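Local coordinates for protein Nrps/pks (Streptomyces albus, PDB 4OPF) that is a ketosynthase-family domain of the AT-less oxazolomycin assembly line, whose relatives join acyl units by decarboxylative Claisen condensation, though condensation by this domain is not established, at residues 270-275 and 311-316; 182-187 and 230-235. One frame throughout, in Å; residues are numbered along the deposited sequence.

Contact 1: residues 270-275 and 311-316; sequences AQRGVM and AAVYRD
The carbonyl O of Y314, a residue whose ring edge meets M275 across the contact, accepts a 2.9 Å hydrogen bond from NH1 of R315. The bond is fairly straight at the hydrogen (167°). The donor sits above the carbonyl plane, while the oxygen lies close to the plane of the guanidinium. R315 is the first residue to leave helical geometry, and its guanidinium also donates to backbone carbonyls of A286, V289, T320 and P321, tying the helix end to the neighbouring loops.

No hydrogen bond joins 270-275 to 311-316; their interface is mainly apolar, and V313 gives it more surface than any other residue. Its CG2 reaches the backbone of R272, 3.5 Å from R272 O, and packs 3.9 Å from R272 CB. With CG1 anti to the backbone N (chi1 165°), that methyl lies 4.1 Å from M275 CB, so the two branches are shared between successive turns of the facing helix. Helices 268-282 and 300-314 belong to the C-terminal half of the thiolase-type ketosynthase, where side chains of both rest against strands 390-396 and 401-408.

M275, a selenomethionine, makes a Met-aromatic contact with Y314: SE is 4.0 Å from CE2 and practically in the ring plane, 89° off the normal, thus at the rim and not over a face. The Y314 hydroxyl is hydrogen-bonded to NE2 of H404, whose side chain M275 also touches. Towards the more open side, the aliphatic part of R272 brings CD to 4.2 Å from A312 CB.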
# COMPACT_ATOMS: atom_id res chain seq x y z
N ALA A 270 -12.94 12.86 -11.25
CA ALA A 270 -12.29 11.79 -10.50
C ALA A 270 -13.28 11.17 -9.53
O ALA A 270 -13.28 9.98 -9.31
CB ALA A 270 -11.09 12.33 -9.75
N GLN A 271 -14.17 11.96 -8.96
CA GLN A 271 -15.24 11.40 -8.10
C GLN A 271 -16.21 10.53 -8.87
O GLN A 271 -16.48 9.42 -8.45
CB GLN A 271 -15.96 12.51 -7.36
CG GLN A 271 -15.04 13.25 -6.38
CD GLN A 271 -15.78 14.31 -5.53
OE1 GLN A 271 -17.00 14.34 -5.44
NE2 GLN A 271 -15.03 15.16 -4.92
N ARG A 272 -16.66 10.98 -10.04
CA ARG A 272 -17.44 10.12 -10.91
C ARG A 272 -16.68 8.85 -11.27
O ARG A 272 -17.21 7.77 -11.14
CB ARG A 272 -17.88 10.83 -12.18
CG ARG A 272 -18.87 11.96 -11.95
CD ARG A 272 -19.39 12.59 -13.25
NE ARG A 272 -18.45 13.45 -13.93
CZ ARG A 272 -18.28 14.75 -13.70
NH1 ARG A 272 -17.38 15.45 -14.38
NH2 ARG A 272 -18.99 15.40 -12.79
N GLY A 273 -15.42 8.99 -11.67
CA GLY A 273 -14.65 7.87 -12.14
C GLY A 273 -14.45 6.80 -11.06
O GLY A 273 -14.54 5.62 -11.34
N VAL A 274 -14.17 7.19 -9.82
CA VAL A 274 -13.87 6.20 -8.79
C VAL A 274 -15.15 5.45 -8.46
O VAL A 274 -15.15 4.24 -8.22
CB VAL A 274 -13.22 6.81 -7.56
CG1 VAL A 274 -14.24 7.49 -6.65
CG2 VAL A 274 -12.53 5.73 -6.80
N MSE A 275 -16.27 6.15 -8.50
CA MSE A 275 -17.54 5.46 -8.20
C MSE A 275 -17.92 4.53 -9.34
O MSE A 275 -18.31 3.39 -9.10
CB MSE A 275 -18.68 6.42 -7.93
CG MSE A 275 -18.46 7.28 -6.67
SE MSE A 275 -20.09 8.28 -6.17
CE MSE A 275 -19.86 9.72 -7.43
N ALA A 311 -25.65 11.43 -8.47
CA ALA A 311 -26.75 11.37 -9.41
C ALA A 311 -26.27 10.92 -10.80
O ALA A 311 -26.92 10.05 -11.43
CB ALA A 311 -27.46 12.72 -9.50
N ALA A 312 -25.14 11.47 -11.26
CA ALA A 312 -24.66 11.16 -12.60
C ALA A 312 -24.24 9.71 -12.74
O ALA A 312 -24.48 9.09 -13.77
CB ALA A 312 -23.54 12.11 -13.02
N VAL A 313 -23.64 9.14 -11.73
CA VAL A 313 -23.14 7.81 -11.83
C VAL A 313 -24.23 6.79 -11.48
O VAL A 313 -24.35 5.76 -12.15
CB VAL A 313 -21.95 7.59 -10.88
CG1 VAL A 313 -21.65 6.10 -10.72
CG2 VAL A 313 -20.70 8.28 -11.40
N TYR A 314 -24.94 7.03 -10.39
CA TYR A 314 -25.87 6.04 -9.82
C TYR A 314 -27.30 6.09 -10.35
O TYR A 314 -27.99 5.06 -10.37
CB TYR A 314 -25.91 6.17 -8.28
CG TYR A 314 -24.81 5.38 -7.64
CD1 TYR A 314 -24.95 4.05 -7.50
CD2 TYR A 314 -23.64 5.95 -7.22
CE1 TYR A 314 -24.01 3.29 -6.91
CE2 TYR A 314 -22.64 5.19 -6.67
CZ TYR A 314 -22.83 3.86 -6.50
OH TYR A 314 -21.90 2.99 -6.03
N ARG A 315 -27.72 7.28 -10.78
CA ARG A 315 -29.11 7.54 -11.18
C ARG A 315 -29.26 8.29 -12.51
O ARG A 315 -30.15 9.11 -12.66
CB ARG A 315 -29.89 8.25 -10.06
CG ARG A 315 -30.12 7.38 -8.80
CD ARG A 315 -30.83 6.07 -9.08
NE ARG A 315 -31.07 5.33 -7.84
CZ ARG A 315 -30.28 4.38 -7.34
NH1 ARG A 315 -29.17 4.00 -7.94
NH2 ARG A 315 -30.59 3.80 -6.20
N ASP A 316 -28.39 8.00 -13.46
CA ASP A 316 -28.42 8.69 -14.74
C ASP A 316 -29.60 8.17 -15.53
O ASP A 316 -29.61 7.02 -15.88
CB ASP A 316 -27.10 8.45 -15.50
CG ASP A 316 -26.97 9.35 -16.69
OD1 ASP A 316 -27.81 10.29 -16.78
OD2 ASP A 316 -26.12 9.09 -17.58

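Contact 2: residues 182-187 and 230-235; sequences AVVAGV and LLLKPL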
# COMPACT_ATOMS: atom_id res chain seq x y z
N ALA A 182 -7.26 -11.27 5.60
CA ALA A 182 -6.71 -9.93 5.82
C ALA A 182 -7.37 -9.21 7.00
O ALA A 182 -8.60 -9.26 7.18
CB ALA A 182 -6.90 -9.08 4.59
N VAL A 183 -6.55 -8.56 7.79
CA VAL A 183 -7.04 -7.67 8.80
C VAL A 183 -6.97 -6.27 8.19
O VAL A 183 -5.91 -5.86 7.68
CB VAL A 183 -6.12 -7.72 10.03
CG1 VAL A 183 -6.47 -6.64 11.00
CG2 VAL A 183 -6.15 -9.07 10.70
N VAL A 184 -8.05 -5.52 8.26
CA VAL A 184 -8.08 -4.14 7.77
C VAL A 184 -8.57 -3.29 8.93
O VAL A 184 -9.57 -3.59 9.55
CB VAL A 184 -9.06 -4.03 6.60
CG1 VAL A 184 -9.29 -2.60 6.14
CG2 VAL A 184 -8.51 -4.79 5.44
N ALA A 185 -7.88 -2.20 9.22
CA ALA A 185 -8.23 -1.37 10.33
C ALA A 185 -8.06 0.08 9.96
O ALA A 185 -7.29 0.43 9.09
CB ALA A 185 -7.30 -1.63 11.51
N GLY A 186 -8.71 0.91 10.75
CA GLY A 186 -8.47 2.35 10.73
C GLY A 186 -8.44 2.80 12.16
O GLY A 186 -9.20 2.30 12.99
N VAL A 187 -7.59 3.77 12.46
CA VAL A 187 -7.44 4.24 13.82
C VAL A 187 -7.08 5.73 13.83
O VAL A 187 -6.28 6.20 13.02
CB VAL A 187 -6.37 3.43 14.61
CG1 VAL A 187 -4.96 3.65 14.05
CG2 VAL A 187 -6.37 3.78 16.07
N LEU A 230 -11.68 -4.99 10.70
CA LEU A 230 -12.40 -6.07 9.95
C LEU A 230 -11.46 -7.24 9.71
O LEU A 230 -10.26 -7.03 9.45
CB LEU A 230 -12.81 -5.59 8.57
CG LEU A 230 -13.56 -4.28 8.56
CD1 LEU A 230 -13.82 -3.91 7.13
CD2 LEU A 230 -14.86 -4.40 9.35
N LEU A 231 -11.99 -8.45 9.82
CA LEU A 231 -11.30 -9.62 9.33
C LEU A 231 -12.02 -10.05 8.04
O LEU A 231 -13.23 -10.26 8.05
CB LEU A 231 -11.24 -10.73 10.38
CG LEU A 231 -10.55 -12.06 9.93
CD1 LEU A 231 -9.07 -11.93 9.71
CD2 LEU A 231 -10.75 -13.17 10.94
N LEU A 232 -11.25 -10.22 6.97
CA LEU A 232 -11.73 -10.56 5.64
C LEU A 232 -11.17 -11.85 5.11
O LEU A 232 -9.99 -12.17 5.31
CB LEU A 232 -11.31 -9.49 4.69
CG LEU A 232 -11.62 -8.05 5.05
CD1 LEU A 232 -11.14 -7.10 3.98
CD2 LEU A 232 -13.10 -7.82 5.26
N LYS A 233 -11.99 -12.58 4.38
CA LYS A 233 -11.58 -13.80 3.66
C LYS A 233 -12.35 -13.86 2.32
O LYS A 233 -13.45 -13.34 2.22
CB LYS A 233 -12.02 -15.04 4.43
CG LYS A 233 -11.24 -15.33 5.68
CD LYS A 233 -11.78 -16.52 6.48
CE LYS A 233 -11.57 -17.83 5.77
NZ LYS A 233 -11.52 -18.90 6.82
N PRO A 234 -11.84 -14.61 1.36
CA PRO A 234 -12.62 -14.82 0.13
C PRO A 234 -13.95 -15.51 0.50
O PRO A 234 -13.98 -16.40 1.38
CB PRO A 234 -11.73 -15.79 -0.67
CG PRO A 234 -10.33 -15.60 -0.11
CD PRO A 234 -10.59 -15.38 1.36
N LEU A 235 -15.05 -15.06 -0.10
CA LEU A 235 -16.38 -15.61 0.25
C LEU A 235 -16.47 -17.13 0.14
O LEU A 235 -17.01 -17.78 1.03
CB LEU A 235 -17.46 -14.98 -0.59
CG LEU A 235 -18.90 -15.45 -0.36
CD1 LEU A 235 -19.33 -15.22 1.08
CD2 LEU A 235 -19.89 -14.74 -1.30
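Strands 182-187 and 230-234 run antiparallel, their short axes 145° apart in direction, with A182–L232 and V184–L230 as hydrogen-bonded pairs on either side of the non-hydrogen-bonded pair V183–L231. Each hydrogen-bonded pair carries two reciprocal bonds; the straightest runs from L230 N to V184 O at 2.8 Å (174°). At the intervening non-hydrogen-bonded pair, V183 CA approaches L230 O at 3.3 Å in a CA-H...O contact.

A182, V184, L230 and L232 line one face. There the closest side-chain meeting is diagonal, with V184 CG2 3.8 Å from L232 CD1, while A182 and L232 face each other CB to CB at 4.4 Å. A182 and V184, two residues apart on the same strand, rest on A170, and L232 on L167, both of helix 162-175. On the reverse face V183 CG2 touches L231 CD1 at 4.2 Å; the same L231 methyl lies 3.7 Å from A182 O. This face is covered by helix 79-95, through F92 against V183 and A95 against L231.

In this N-terminal half the strands follow the order 3-2-4-5-1 (153-156, 107-112, 181-188, 226-234, 9-17), with 226-234 antiparallel to its neighbours and helices on both faces, the signature of the thiolase fold.

How the contacts relate
Both contacts belong to one ketosynthase fold. Contact 2 is wholly buried, its centre about 10 Å from that of the chain, and joins neighbouring strands of the mixed sheet; contact 1, its centre about 20 Å from that of the chain, is only partly buried and joins two helices that pack on another part of that sheet. The centres of contacts 1 and 2 are about 26 Å apart and the nearest atoms of contacts 1 and 2 about 16 Å apart. Chemistry follows position: the strand pair is held by backbone hydrogen bonds with apolar packing on both faces, whereas the helix pair relies on side-chain packing, its polar bonds directed outside the interface or kept within one segment.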